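Local coordinates for substrate binding periplasmic protein (Ralstonia solanacearum, PDB 3LOP) that holds a bound leucine in the cleft between its two lobes and probably serves as a periplasmic amino-acid-binding receptor for uptake, at residues A[33-38]-A[272-277]; A[60-65]-A[86-91]; A[78-83]-A[100-105]; A[144-149]-A[170-175]; A[174-179]-A[189-194]. All coordinates share one frame; numbering follows the deposited sequence.

Contact 1 of 5, residues A[33-38]-A[272-277]; sequences FDWLNL and RAAVGA. With EDO (1,2-ethanediol), chain C.
Val-275 turns its two methyl branches toward different parts of helix 19-38. CG1, held anti to the backbone N by a chi1 of 171°, lies 3.9 Å from Asp-34 CB, and these two side chains cross at about a right angle. CG2 comes down close to the helix backbone, 3.6 Å from Trp-35 N. The same methyl meets Leu-38 CD1 at 3.7 Å, the leucine running obliquely across the valine. A beta-branched residue suits this place because one carbon spreads two contacts over a full turn of the facing helix. Alongside, the methyl of Ala-274 approaches the six-membered ring of Trp-35 obliquely, its CB 3.5 Å from CZ3; a side chain this small lets the broad indole come close to the helix. The polar ends face other partners: Trp-35 NE1 is hydrogen-bonded to Glu-267, and Asp-34 OD2 forms a salt bridge with Arg-30. Asp-34 OD1 accepts a hydrogen bond from O1 of a 1,2-ethanediol at 3.1 Å, a molecule probably left from crystallisation. Just past Val-275 the helix stops at Gly-276, whose positive phi suits a residue without a side chain, and Arg-272 O receives both Gly-276 N and Ala-277 N. The arrangement is that of a helix closed by a Schellman motif and laid by its last turn against the end of another helix on the surface of an alpha/beta lobe.

Contact 2 of 5, residues A[60-65]-A[86-91]; sequences QTVRNV and VEALMR
In Leu-89 chi1 (-69°) sets CG beside the backbone N and chi2 (175°) carries CD1 on toward Thr-61, whose CG2 is anti to its own backbone N. The contact is a helix-helix packing within the alpha/beta sandwich of a periplasmic binding protein lobe: helices 58-71 and 83-91 each flank the parallel sheet, and their short segments cross at -57° with axes 9.1 Å apart. Leu-89 is the central side chain. Its CD1 lies 3.9 Å from Thr-61 CG2, the two side chains crossing at about a right angle. The other branch, CD2, sits 3.8 Å from Val-65 CG2 and also touches the backbone at Val-62 CA. Residues 61 and 65 are one turn apart, so the leucine end bears on successive turns of the same helix face; valine and threonine keep that face low and rigid, having no chain beyond their gamma atoms. Thr-61 is amphipathic here: its methyl joins the apolar packing, whereas OG1 is hydrogen-bonded to Asn-85, just ahead of segment 86-91. Val-94 of the next helix closes over Val-62, Val-65 and Leu-89. Behind the interface, Gln-60 NE2 bonds to Asn-64 OD1 from above the carbonyl plane. At the other end of the interface the packing reduces to two methyls, with Val-62 CG2 4.0 Å from Ala-88 CB.

Contact 3 of 5, residues A[78-83]-A[100-105]; sequences LTVVGT and LPLVGP. With LEU (leucine), chain B.
Leu-78 forms a parallel beta bridge with Val-103, and their side chains lie side by side pointing the same way, Leu-78 CD2 3.9 Å from Val-103 CB. Both are apolar because helix 284-303 covers this face through Leu-296, with Ala-292 also against Leu-78. At Thr-79 the chain leaves the strand with a phi of 30°, after giving the one hydrogen bond across these segments: Thr-79 N to Val-103 O, 3.2 Å, with 157° at the hydrogen. Thr-79 CA then comes 3.2 Å from Gly-104 O in a CA-H...O contact, and Thr-79 CG2 lies 3.3 Å from the same Gly-104 O. Gly-104 also has positive phi, a conformation in which the absence of a side chain helps and which lets the two backbones turn close together. Thr-79 OG1 makes a weak hydrogen bond to Gln-10. Val-80 faces a different layer: its CG2 meets Leu-102 CD1 at 4.0 Å, the side chains crossing at about a right angle, while its backbone continues the pairing with Ala-106. Val-81 turns to the ligand, placing CG1 3.6 Å from the amino N of the bound leucine. Gly-82 takes the N-cap position; at its phi of 102° a CB would press against the preceding carbonyl O, and Gly-82 N lies 2.9 Å from the ligand N. Thr-83 opens helix 83-91 and borders the ligand side chain, its OG1 hydrogen-bonded to Thr-107. Ala-106 O, Gln-18 and Arg-285 bind the leucine as well. A ligand held where parallel strands end and a helix begins is characteristic of the cleft of periplasmic binding proteins.

Contact 4 of 5, residues A[144-149]-A[170-175]; sequences IGVLYQ and LAITAM
The ring of Tyr-148 and the side chain of Met-175, a selenomethionine, meet obliquely on the sheet face that also carries Val-146, close to the outermost strand 174-178. Met-175 CB lies 3.9 Å from Tyr-148 CE1, and SE stands 5.0 Å from the ring centroid, 46° off the ring normal, a Met-aromatic contact. In both residues CG sits between the backbone N and the carbonyl carbon, the crowded position (chi1 67° in Tyr-148). A long, polarisable side chain suits the place, since it can fold beside a ring at the partly exposed margin. Further in, Val-146 CG2 meets Ile-172 CD1 at 3.9 Å, the side chains crossing at about a right angle. Val-146 N donates to Ala-174 O at 2.9 Å in parallel pairing. One step earlier, where the chain is still turning into the strand, Ile-144 O accepts from Thr-173 N at 2.9 Å; with that oxygen taken, buried Ala-174 N has no partner in the model. Gly-145, without a side chain, brings CA within 3.0 Å of Ala-174 O as a CA-H...O contact. Ile-144 N gives its hydrogen to a water that also joins Ala-171 O and Thr-173 OG1. The pair forms the two strands of a beta-alpha-beta unit whose helix 152-166 covers Val-146 and Tyr-148 through Ile-158; strand 199-203 pairs with the other edge of 144-149, and helix 125-138 packs on Ile-144 through Leu-136.

Contact 5 of 5, residues A[174-179]-A[189-194]; sequences AMASYP and VDKLLA
Lys-191 and Leu-192 carry this contact, which belongs to a beta-alpha unit of the Rossmann-like lobe: the segment 189-194 of helix 186-194 runs at 168° to strand 174-178, almost antiparallel, the axes of these segments 7.9 Å apart at closest. Lys-191 comes first along the helix. Its CG is anti to the backbone N (chi1 -171°), and the fully extended chain beyond runs out to the outer edge of the strand, where NZ meets the carbonyl of Met-175. On the way, Lys-191 CD passes 3.9 Å from Ala-176 CB, giving the aliphatic part an apolar neighbour while the ammonium goes on to the exposed margin. Leu-192 follows and turns inward: Leu-192 CG lies 4.0 Å from Ala-176 CB, and Leu-192 CD2 lies 4.2 Å from Ala-174 CB. The two alanines, alternate residues of the strand, offer methyls on the same face, and their small size lets the helix settle close. Phe-212 of helix 206-218 also packs on Leu-192. Strand 174-178 is outermost in its sheet, so the backbone groups of Met-175 look away from the neighbouring strand and need partners of another kind. A water accepts from Met-175 N at 3.0 Å and, weakly, from Lys-191 NZ. The carbonyl is taken by the lysine itself: NZ donates to Met-175 O at 2.8 Å, nearly along the C=O axis, with a C=O...N angle of 174°.

In the fold
Contacts 2 and 3 are buried and adjoin in one lobe, where Val-80 packs on Thr-61, Val-86 and Leu-89; one is purely apolar between helices, the other mixes strand pairing with residues that line the leucine pocket. Contact 1, a surface contact in the same lobe, reaches contact 3 through Phe-33 against Leu-78. Contacts 4 and 5 lie in the other lobe, some 44 Å from contact 1 between centres, and share strand 174-178: contact 4 pairs it with 144-149, contact 5 covers one of its faces with a helix. Being partly buried, both combine apolar packing with polar links at the sheet margin, waters among them, whereas contact 1 relies on methyls and an indole.

Contact 1 of 5, residues A[33-38]-A[272-277]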
# COMPACT_ATOMS: atom_id res chain seq x y z
N PHE A 33 8.57 11.69 -10.45
CA PHE A 33 8.65 13.12 -10.65
C PHE A 33 9.98 13.57 -11.25
O PHE A 33 10.01 14.48 -12.07
CB PHE A 33 8.35 13.86 -9.35
CG PHE A 33 6.90 13.77 -8.92
CD1 PHE A 33 5.88 13.98 -9.85
CD2 PHE A 33 6.56 13.47 -7.61
CE1 PHE A 33 4.54 13.90 -9.47
CE2 PHE A 33 5.22 13.38 -7.22
CZ PHE A 33 4.22 13.59 -8.15
N ASP A 34 11.08 12.92 -10.87
CA ASP A 34 12.38 13.28 -11.44
C ASP A 34 12.34 12.95 -12.94
O ASP A 34 12.85 13.70 -13.76
CB ASP A 34 13.52 12.51 -10.79
CG ASP A 34 13.87 13.03 -9.40
OD1 ASP A 34 13.54 14.19 -9.10
OD2 ASP A 34 14.50 12.27 -8.63
N TRP A 35 11.74 11.82 -13.26
CA TRP A 35 11.59 11.34 -14.64
C TRP A 35 10.73 12.33 -15.43
O TRP A 35 11.07 12.73 -16.55
CB TRP A 35 10.97 9.95 -14.59
CG TRP A 35 10.39 9.36 -15.86
CD1 TRP A 35 9.11 8.92 -16.02
CD2 TRP A 35 11.09 8.99 -17.06
NE1 TRP A 35 8.97 8.29 -17.23
CE2 TRP A 35 10.17 8.32 -17.89
CE3 TRP A 35 12.41 9.16 -17.51
CZ2 TRP A 35 10.51 7.82 -19.15
CZ3 TRP A 35 12.75 8.65 -18.76
CH2 TRP A 35 11.81 7.99 -19.56
N LEU A 36 9.61 12.74 -14.83
CA LEU A 36 8.71 13.69 -15.46
C LEU A 36 9.45 15.01 -15.72
O LEU A 36 9.32 15.61 -16.79
CB LEU A 36 7.50 13.95 -14.55
CG LEU A 36 6.44 14.93 -15.05
CD1 LEU A 36 5.80 14.39 -16.32
CD2 LEU A 36 5.39 15.12 -13.96
N ASN A 37 10.22 15.45 -14.73
CA ASN A 37 10.98 16.68 -14.89
C ASN A 37 12.04 16.51 -15.99
O ASN A 37 12.26 17.40 -16.78
CB ASN A 37 11.63 17.12 -13.57
CG ASN A 37 10.62 17.70 -12.58
OD1 ASN A 37 9.58 18.23 -12.97
ND2 ASN A 37 10.95 17.61 -11.29
N LEU A 38 12.70 15.38 -16.08
CA LEU A 38 13.67 15.24 -17.16
C LEU A 38 13.00 15.38 -18.53
O LEU A 38 13.62 15.80 -19.51
CB LEU A 38 14.36 13.89 -17.08
CG LEU A 38 15.41 13.65 -16.01
CD1 LEU A 38 15.97 12.24 -16.18
CD2 LEU A 38 16.53 14.67 -16.14
N ARG A 272 14.31 4.80 -13.96
CA ARG A 272 15.44 4.58 -13.05
C ARG A 272 16.76 4.81 -13.77
O ARG A 272 17.65 5.49 -13.25
CB ARG A 272 15.38 3.16 -12.49
CG ARG A 272 16.53 2.81 -11.55
CD ARG A 272 16.34 1.42 -10.96
NE ARG A 272 17.44 1.04 -10.08
CZ ARG A 272 18.68 0.79 -10.50
NH1 ARG A 272 18.98 0.89 -11.79
NH2 ARG A 272 19.61 0.45 -9.63
N ALA A 273 16.90 4.25 -14.97
CA ALA A 273 18.13 4.41 -15.73
C ALA A 273 18.35 5.84 -16.19
O ALA A 273 19.45 6.38 -16.06
CB ALA A 273 18.13 3.46 -16.93
N ALA A 274 17.31 6.47 -16.71
CA ALA A 274 17.41 7.84 -17.20
C ALA A 274 17.76 8.84 -16.10
O ALA A 274 18.58 9.75 -16.30
CB ALA A 274 16.11 8.25 -17.88
N VAL A 275 17.12 8.69 -14.94
CA VAL A 275 17.35 9.58 -13.81
C VAL A 275 18.67 9.27 -13.12
O VAL A 275 19.31 10.15 -12.54
CB VAL A 275 16.19 9.48 -12.79
CG1 VAL A 275 16.54 10.23 -11.51
CG2 VAL A 275 14.92 10.04 -13.40
N GLY A 276 19.09 8.01 -13.19
CA GLY A 276 20.32 7.60 -12.55
C GLY A 276 20.08 7.35 -11.07
O GLY A 276 20.97 7.56 -10.24
N ALA A 277 18.87 6.91 -10.75
CA ALA A 277 18.48 6.63 -9.37
C ALA A 277 18.98 5.25 -8.96
O ALA A 277 18.19 4.31 -8.81
CB ALA A 277 16.96 6.71 -9.23
C1 EDO C . 10.92 15.74 -7.82
O1 EDO C . 11.25 14.57 -7.06
C2 EDO C . 11.80 16.90 -7.39
O2 EDO C . 11.45 17.29 -6.06

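Contact 2 of 5, residues A[60-65]-A[86-91]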
# COMPACT_ATOMS: atom_id res chain seq x y z
N GLN A 60 2.43 12.58 14.59
CA GLN A 60 3.44 13.21 13.75
C GLN A 60 2.96 13.32 12.30
O GLN A 60 3.34 14.25 11.60
CB GLN A 60 4.76 12.45 13.82
CG GLN A 60 5.95 13.25 13.30
CD GLN A 60 6.14 14.56 14.05
OE1 GLN A 60 6.31 14.58 15.27
NE2 GLN A 60 6.11 15.68 13.33
N THR A 61 2.15 12.37 11.86
CA THR A 61 1.62 12.43 10.50
C THR A 61 0.75 13.68 10.42
O THR A 61 0.83 14.47 9.48
CB THR A 61 0.76 11.19 10.15
OG1 THR A 61 1.56 10.01 10.22
CG2 THR A 61 0.17 11.33 8.74
N VAL A 62 -0.09 13.86 11.44
CA VAL A 62 -0.98 15.01 11.52
C VAL A 62 -0.17 16.31 11.50
O VAL A 62 -0.46 17.21 10.72
CB VAL A 62 -1.85 14.96 12.79
CG1 VAL A 62 -2.56 16.29 13.00
CG2 VAL A 62 -2.87 13.83 12.68
N ARG A 63 0.83 16.41 12.37
CA ARG A 63 1.64 17.62 12.42
C ARG A 63 2.38 17.87 11.11
O ARG A 63 2.41 19.00 10.61
CB ARG A 63 2.65 17.55 13.58
CG ARG A 63 2.01 17.70 14.96
CD ARG A 63 3.05 18.03 16.02
NE ARG A 63 3.94 16.91 16.31
CZ ARG A 63 3.60 15.84 17.02
NH1 ARG A 63 2.37 15.74 17.52
NH2 ARG A 63 4.48 14.87 17.23
N ASN A 64 2.96 16.82 10.54
CA ASN A 64 3.69 16.95 9.28
C ASN A 64 2.82 17.51 8.17
O ASN A 64 3.20 18.47 7.50
CB ASN A 64 4.24 15.59 8.83
CG ASN A 64 5.49 15.19 9.57
OD1 ASN A 64 5.99 15.91 10.43
ND2 ASN A 64 6.02 14.02 9.22
N VAL A 65 1.65 16.90 7.96
CA VAL A 65 0.77 17.36 6.90
C VAL A 65 0.30 18.79 7.09
O VAL A 65 0.32 19.58 6.16
CB VAL A 65 -0.44 16.42 6.74
CG1 VAL A 65 -1.39 16.96 5.68
CG2 VAL A 65 0.05 15.03 6.33
N VAL A 86 -3.81 7.70 8.43
CA VAL A 86 -4.71 8.37 7.50
C VAL A 86 -6.04 8.68 8.17
O VAL A 86 -6.61 9.75 7.96
CB VAL A 86 -4.95 7.53 6.24
CG1 VAL A 86 -5.93 8.25 5.32
CG2 VAL A 86 -3.64 7.29 5.51
N GLU A 87 -6.55 7.75 8.98
CA GLU A 87 -7.82 7.98 9.65
C GLU A 87 -7.73 9.19 10.58
O GLU A 87 -8.72 9.89 10.79
CB GLU A 87 -8.28 6.72 10.39
CG GLU A 87 -8.60 5.57 9.45
CD GLU A 87 -9.22 4.36 10.14
OE1 GLU A 87 -9.02 4.19 11.35
OE2 GLU A 87 -9.89 3.57 9.44
N ALA A 88 -6.54 9.45 11.12
CA ALA A 88 -6.35 10.60 12.00
C ALA A 88 -6.41 11.88 11.15
O ALA A 88 -7.00 12.88 11.56
CB ALA A 88 -5.02 10.51 12.73
N LEU A 89 -5.81 11.84 9.96
CA LEU A 89 -5.85 13.01 9.09
C LEU A 89 -7.29 13.34 8.74
O LEU A 89 -7.66 14.51 8.62
CB LEU A 89 -5.07 12.74 7.79
CG LEU A 89 -3.55 12.62 7.90
CD1 LEU A 89 -2.97 12.24 6.54
CD2 LEU A 89 -2.96 13.94 8.38
N MSE A 90 -8.11 12.31 8.56
CA MSE A 90 -9.51 12.50 8.22
C MSE A 90 -10.29 12.98 9.45
O MSE A 90 -10.94 14.02 9.42
CB MSE A 90 -10.12 11.19 7.70
CG MSE A 90 -9.41 10.62 6.47
SE MSE A 90 -10.25 9.03 5.73
CE MSE A 90 -9.78 7.75 7.08
N ARG A 91 -10.20 12.21 10.53
CA ARG A 91 -10.90 12.51 11.77
C ARG A 91 -10.59 13.89 12.34
O ARG A 91 -11.50 14.61 12.76
CB ARG A 91 -10.56 11.45 12.82
CG ARG A 91 -11.26 11.63 14.15
CD ARG A 91 -10.77 10.62 15.18
NE ARG A 91 -10.86 9.24 14.69
CZ ARG A 91 -9.81 8.51 14.32
NH1 ARG A 91 -8.59 9.01 14.39
NH2 ARG A 91 -10.00 7.27 13.88

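Contact 3 of 5, residues A[78-83]-A[100-105]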
# COMPACT_ATOMS: atom_id res chain seq x y z
N LEU A 78 0.63 12.80 -1.14
CA LEU A 78 0.76 11.45 -1.69
C LEU A 78 1.12 10.35 -0.69
O LEU A 78 1.86 10.57 0.27
CB LEU A 78 1.84 11.43 -2.77
CG LEU A 78 1.60 11.93 -4.19
CD1 LEU A 78 2.92 11.93 -4.95
CD2 LEU A 78 0.58 11.05 -4.88
N THR A 79 0.59 9.17 -0.97
CA THR A 79 0.85 7.92 -0.24
C THR A 79 1.20 7.91 1.25
O THR A 79 2.29 7.47 1.63
CB THR A 79 1.97 7.14 -0.96
OG1 THR A 79 3.21 7.85 -0.84
CG2 THR A 79 1.65 7.00 -2.45
N VAL A 80 0.28 8.36 2.09
CA VAL A 80 0.53 8.33 3.53
C VAL A 80 0.41 6.87 3.97
O VAL A 80 -0.46 6.13 3.50
CB VAL A 80 -0.50 9.19 4.29
CG1 VAL A 80 -0.36 8.98 5.79
CG2 VAL A 80 -0.28 10.66 3.96
N VAL A 81 1.30 6.45 4.86
CA VAL A 81 1.32 5.07 5.35
C VAL A 81 0.63 4.90 6.70
O VAL A 81 0.78 5.72 7.59
CB VAL A 81 2.78 4.57 5.48
CG1 VAL A 81 2.81 3.18 6.11
CG2 VAL A 81 3.45 4.56 4.12
N GLY A 82 -0.13 3.81 6.83
CA GLY A 82 -0.81 3.52 8.07
C GLY A 82 -2.28 3.85 8.11
O GLY A 82 -2.67 5.01 7.96
N THR A 83 -3.11 2.83 8.30
CA THR A 83 -4.55 3.03 8.38
C THR A 83 -4.88 4.03 9.49
O THR A 83 -5.67 4.94 9.29
CB THR A 83 -5.28 1.70 8.66
OG1 THR A 83 -5.17 0.85 7.51
CG2 THR A 83 -6.76 1.93 8.94
N LEU A 100 -6.64 19.88 0.96
CA LEU A 100 -5.59 19.13 0.29
C LEU A 100 -5.97 17.69 -0.04
O LEU A 100 -6.22 16.89 0.85
CB LEU A 100 -4.34 19.12 1.17
CG LEU A 100 -3.05 18.60 0.54
CD1 LEU A 100 -2.58 19.57 -0.53
CD2 LEU A 100 -1.98 18.44 1.61
N PRO A 101 -6.01 17.36 -1.34
CA PRO A 101 -6.37 15.98 -1.71
C PRO A 101 -5.24 15.01 -1.37
O PRO A 101 -4.06 15.33 -1.54
CB PRO A 101 -6.63 16.09 -3.21
CG PRO A 101 -5.71 17.19 -3.64
CD PRO A 101 -5.86 18.21 -2.53
N LEU A 102 -5.62 13.84 -0.87
CA LEU A 102 -4.66 12.79 -0.54
C LEU A 102 -4.83 11.72 -1.62
O LEU A 102 -5.82 11.00 -1.64
CB LEU A 102 -4.96 12.20 0.85
CG LEU A 102 -4.28 10.87 1.21
CD1 LEU A 102 -2.81 10.92 0.88
CD2 LEU A 102 -4.49 10.57 2.69
N VAL A 103 -3.85 11.65 -2.52
CA VAL A 103 -3.90 10.69 -3.61
C VAL A 103 -3.12 9.43 -3.30
O VAL A 103 -1.96 9.48 -2.89
CB VAL A 103 -3.34 11.32 -4.91
CG1 VAL A 103 -3.33 10.30 -6.04
CG2 VAL A 103 -4.19 12.53 -5.31
N GLY A 104 -3.78 8.29 -3.48
CA GLY A 104 -3.13 7.02 -3.25
C GLY A 104 -2.66 6.69 -1.84
O GLY A 104 -1.51 6.32 -1.67
N PRO A 105 -3.52 6.84 -0.82
CA PRO A 105 -3.06 6.51 0.53
C PRO A 105 -2.54 5.07 0.48
O PRO A 105 -3.15 4.21 -0.16
CB PRO A 105 -4.33 6.66 1.37
CG PRO A 105 -5.45 6.42 0.38
CD PRO A 105 -4.96 7.16 -0.84
N LEU B . -0.24 1.48 5.17
CA LEU B . 0.41 0.40 5.96
C LEU B . 1.48 -0.29 5.13
O LEU B . 2.37 -0.92 5.74
CB LEU B . -0.63 -0.62 6.39
CG LEU B . -1.79 0.18 6.97
CD1 LEU B . -3.08 -0.41 6.58
CD2 LEU B . -1.67 0.27 8.44
OXT LEU B . 1.40 -0.20 3.88

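Contact 4 of 5, residues A[144-149]-A[170-175]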
# COMPACT_ATOMS: atom_id res chain seq x y z
N ILE A 144 -8.55 -21.40 9.99
CA ILE A 144 -7.71 -20.26 9.68
C ILE A 144 -7.34 -19.43 10.90
O ILE A 144 -8.19 -19.15 11.76
CB ILE A 144 -8.44 -19.35 8.65
CG1 ILE A 144 -8.68 -20.14 7.36
CG2 ILE A 144 -7.61 -18.09 8.37
CD1 ILE A 144 -9.54 -19.42 6.33
N GLY A 145 -6.07 -19.07 10.98
CA GLY A 145 -5.58 -18.26 12.08
C GLY A 145 -5.26 -16.88 11.52
O GLY A 145 -5.06 -16.73 10.31
N VAL A 146 -5.22 -15.87 12.38
CA VAL A 146 -4.93 -14.52 11.91
C VAL A 146 -3.96 -13.78 12.82
O VAL A 146 -4.14 -13.75 14.03
CB VAL A 146 -6.22 -13.67 11.81
CG1 VAL A 146 -5.89 -12.28 11.27
CG2 VAL A 146 -7.25 -14.36 10.91
N LEU A 147 -2.93 -13.19 12.22
CA LEU A 147 -1.97 -12.37 12.94
C LEU A 147 -2.47 -10.96 12.64
O LEU A 147 -2.64 -10.62 11.47
CB LEU A 147 -0.56 -12.52 12.37
CG LEU A 147 0.43 -11.48 12.92
CD1 LEU A 147 0.74 -11.79 14.38
CD2 LEU A 147 1.70 -11.47 12.09
N TYR A 148 -2.72 -10.16 13.67
CA TYR A 148 -3.21 -8.81 13.42
C TYR A 148 -2.53 -7.73 14.25
O TYR A 148 -2.17 -7.95 15.41
CB TYR A 148 -4.73 -8.73 13.65
CG TYR A 148 -5.17 -8.92 15.09
CD1 TYR A 148 -5.27 -10.19 15.65
CD2 TYR A 148 -5.49 -7.82 15.88
CE1 TYR A 148 -5.69 -10.37 16.97
CE2 TYR A 148 -5.91 -7.98 17.20
CZ TYR A 148 -6.01 -9.26 17.73
OH TYR A 148 -6.43 -9.43 19.03
N GLN A 149 -2.37 -6.56 13.65
CA GLN A 149 -1.76 -5.44 14.34
C GLN A 149 -2.77 -4.89 15.33
O GLN A 149 -3.96 -4.78 15.03
CB GLN A 149 -1.34 -4.37 13.33
CG GLN A 149 -0.61 -3.17 13.93
CD GLN A 149 0.11 -2.36 12.87
OE1 GLN A 149 1.20 -2.72 12.43
NE2 GLN A 149 -0.51 -1.27 12.44
N LEU A 170 -18.31 -20.27 8.49
CA LEU A 170 -17.05 -20.55 9.18
C LEU A 170 -16.66 -19.37 10.06
O LEU A 170 -17.24 -18.29 9.95
CB LEU A 170 -15.94 -20.82 8.16
CG LEU A 170 -16.06 -22.07 7.29
CD1 LEU A 170 -15.03 -22.01 6.17
CD2 LEU A 170 -15.86 -23.32 8.13
N ALA A 171 -15.68 -19.58 10.93
CA ALA A 171 -15.21 -18.52 11.81
C ALA A 171 -13.71 -18.70 12.04
O ALA A 171 -13.17 -19.78 11.83
CB ALA A 171 -15.95 -18.57 13.14
N ILE A 172 -13.05 -17.63 12.45
CA ILE A 172 -11.62 -17.68 12.72
C ILE A 172 -11.33 -18.68 13.83
O ILE A 172 -12.00 -18.69 14.86
CB ILE A 172 -11.09 -16.29 13.12
CG1 ILE A 172 -11.24 -15.33 11.94
CG2 ILE A 172 -9.63 -16.38 13.55
CD1 ILE A 172 -10.90 -13.89 12.27
N THR A 173 -10.33 -19.53 13.61
CA THR A 173 -9.96 -20.55 14.59
C THR A 173 -9.10 -19.99 15.71
O THR A 173 -9.25 -20.37 16.87
CB THR A 173 -9.20 -21.71 13.91
OG1 THR A 173 -10.10 -22.45 13.08
CG2 THR A 173 -8.59 -22.65 14.95
N ALA A 174 -8.19 -19.09 15.36
CA ALA A 174 -7.30 -18.49 16.35
C ALA A 174 -6.78 -17.16 15.83
O ALA A 174 -6.62 -16.97 14.63
CB ALA A 174 -6.13 -19.43 16.63
N MSE A 175 -6.52 -16.23 16.75
CA MSE A 175 -5.98 -14.94 16.38
C MSE A 175 -4.96 -14.49 17.42
O MSE A 175 -5.05 -14.86 18.59
CB MSE A 175 -7.10 -13.89 16.24
CG MSE A 175 -7.93 -13.66 17.49
SE MSE A 175 -9.30 -12.31 17.20
CE MSE A 175 -10.56 -13.38 16.21
O HOH W 1 -11.25 -21.14 10.68

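Contact 5 of 5, residues A[174-179]-A[189-194]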
# COMPACT_ATOMS: atom_id res chain seq x y z
N ALA A 174 -8.19 -19.09 15.36
CA ALA A 174 -7.30 -18.49 16.35
C ALA A 174 -6.78 -17.16 15.83
O ALA A 174 -6.62 -16.97 14.63
CB ALA A 174 -6.13 -19.43 16.63
N MSE A 175 -6.52 -16.23 16.75
CA MSE A 175 -5.98 -14.94 16.38
C MSE A 175 -4.96 -14.49 17.42
O MSE A 175 -5.05 -14.86 18.59
CB MSE A 175 -7.10 -13.89 16.24
CG MSE A 175 -7.93 -13.66 17.49
SE MSE A 175 -9.30 -12.31 17.20
CE MSE A 175 -10.56 -13.38 16.21
N ALA A 176 -3.99 -13.72 16.97
CA ALA A 176 -2.93 -13.22 17.84
C ALA A 176 -2.50 -11.85 17.33
O ALA A 176 -2.40 -11.63 16.12
CB ALA A 176 -1.75 -14.18 17.84
N SER A 177 -2.22 -10.95 18.26
CA SER A 177 -1.83 -9.59 17.90
C SER A 177 -0.39 -9.24 18.22
O SER A 177 0.34 -10.01 18.85
CB SER A 177 -2.74 -8.60 18.63
OG SER A 177 -2.51 -8.65 20.03
N TYR A 178 0.02 -8.06 17.76
CA TYR A 178 1.35 -7.52 18.01
C TYR A 178 1.16 -6.00 18.00
O TYR A 178 0.26 -5.49 17.34
CB TYR A 178 2.34 -7.97 16.93
CG TYR A 178 2.16 -7.29 15.60
CD1 TYR A 178 2.73 -6.04 15.35
CD2 TYR A 178 1.39 -7.86 14.60
CE1 TYR A 178 2.53 -5.38 14.14
CE2 TYR A 178 1.17 -7.21 13.39
CZ TYR A 178 1.75 -5.97 13.17
OH TYR A 178 1.52 -5.31 11.98
N PRO A 179 2.00 -5.26 18.74
CA PRO A 179 1.92 -3.79 18.83
C PRO A 179 2.33 -3.05 17.56
O PRO A 179 3.32 -3.39 16.92
CB PRO A 179 2.86 -3.46 19.99
CG PRO A 179 2.95 -4.75 20.77
CD PRO A 179 3.00 -5.78 19.69
N VAL A 189 3.62 -15.65 17.73
CA VAL A 189 4.17 -16.87 17.16
C VAL A 189 3.87 -18.04 18.08
O VAL A 189 3.48 -19.12 17.62
CB VAL A 189 5.70 -16.75 16.96
CG1 VAL A 189 6.26 -18.09 16.49
CG2 VAL A 189 6.02 -15.66 15.95
N ASP A 190 4.04 -17.84 19.39
CA ASP A 190 3.77 -18.91 20.34
C ASP A 190 2.32 -19.37 20.22
O ASP A 190 2.04 -20.57 20.15
CB ASP A 190 4.00 -18.45 21.79
CG ASP A 190 5.45 -18.07 22.06
OD1 ASP A 190 6.36 -18.66 21.45
OD2 ASP A 190 5.67 -17.18 22.92
N LYS A 191 1.40 -18.41 20.20
CA LYS A 191 -0.02 -18.71 20.12
C LYS A 191 -0.46 -19.40 18.83
O LYS A 191 -1.22 -20.37 18.87
CB LYS A 191 -0.83 -17.42 20.31
CG LYS A 191 -2.33 -17.66 20.47
CD LYS A 191 -3.06 -16.38 20.82
CE LYS A 191 -4.54 -16.64 21.06
NZ LYS A 191 -5.29 -15.40 21.35
N LEU A 192 -0.00 -18.90 17.69
CA LEU A 192 -0.41 -19.51 16.42
C LEU A 192 0.26 -20.85 16.14
O LEU A 192 -0.29 -21.68 15.41
CB LEU A 192 -0.19 -18.52 15.28
CG LEU A 192 -1.12 -17.31 15.37
CD1 LEU A 192 -0.81 -16.31 14.27
CD2 LEU A 192 -2.57 -17.78 15.27
N LEU A 193 1.43 -21.08 16.72
CA LEU A 193 2.12 -22.35 16.55
C LEU A 193 1.30 -23.43 17.24
O LEU A 193 1.19 -24.56 16.75
CB LEU A 193 3.51 -22.31 17.19
CG LEU A 193 4.70 -21.81 16.37
CD1 LEU A 193 5.92 -21.67 17.27
CD2 LEU A 193 4.98 -22.78 15.22
N ALA A 194 0.72 -23.07 18.38
CA ALA A 194 -0.10 -23.99 19.17
C ALA A 194 -1.48 -24.23 18.57
O ALA A 194 -2.11 -25.25 18.85
CB ALA A 194 -0.24 -23.45 20.60
O HOH W 2 -7.34 -17.21 19.47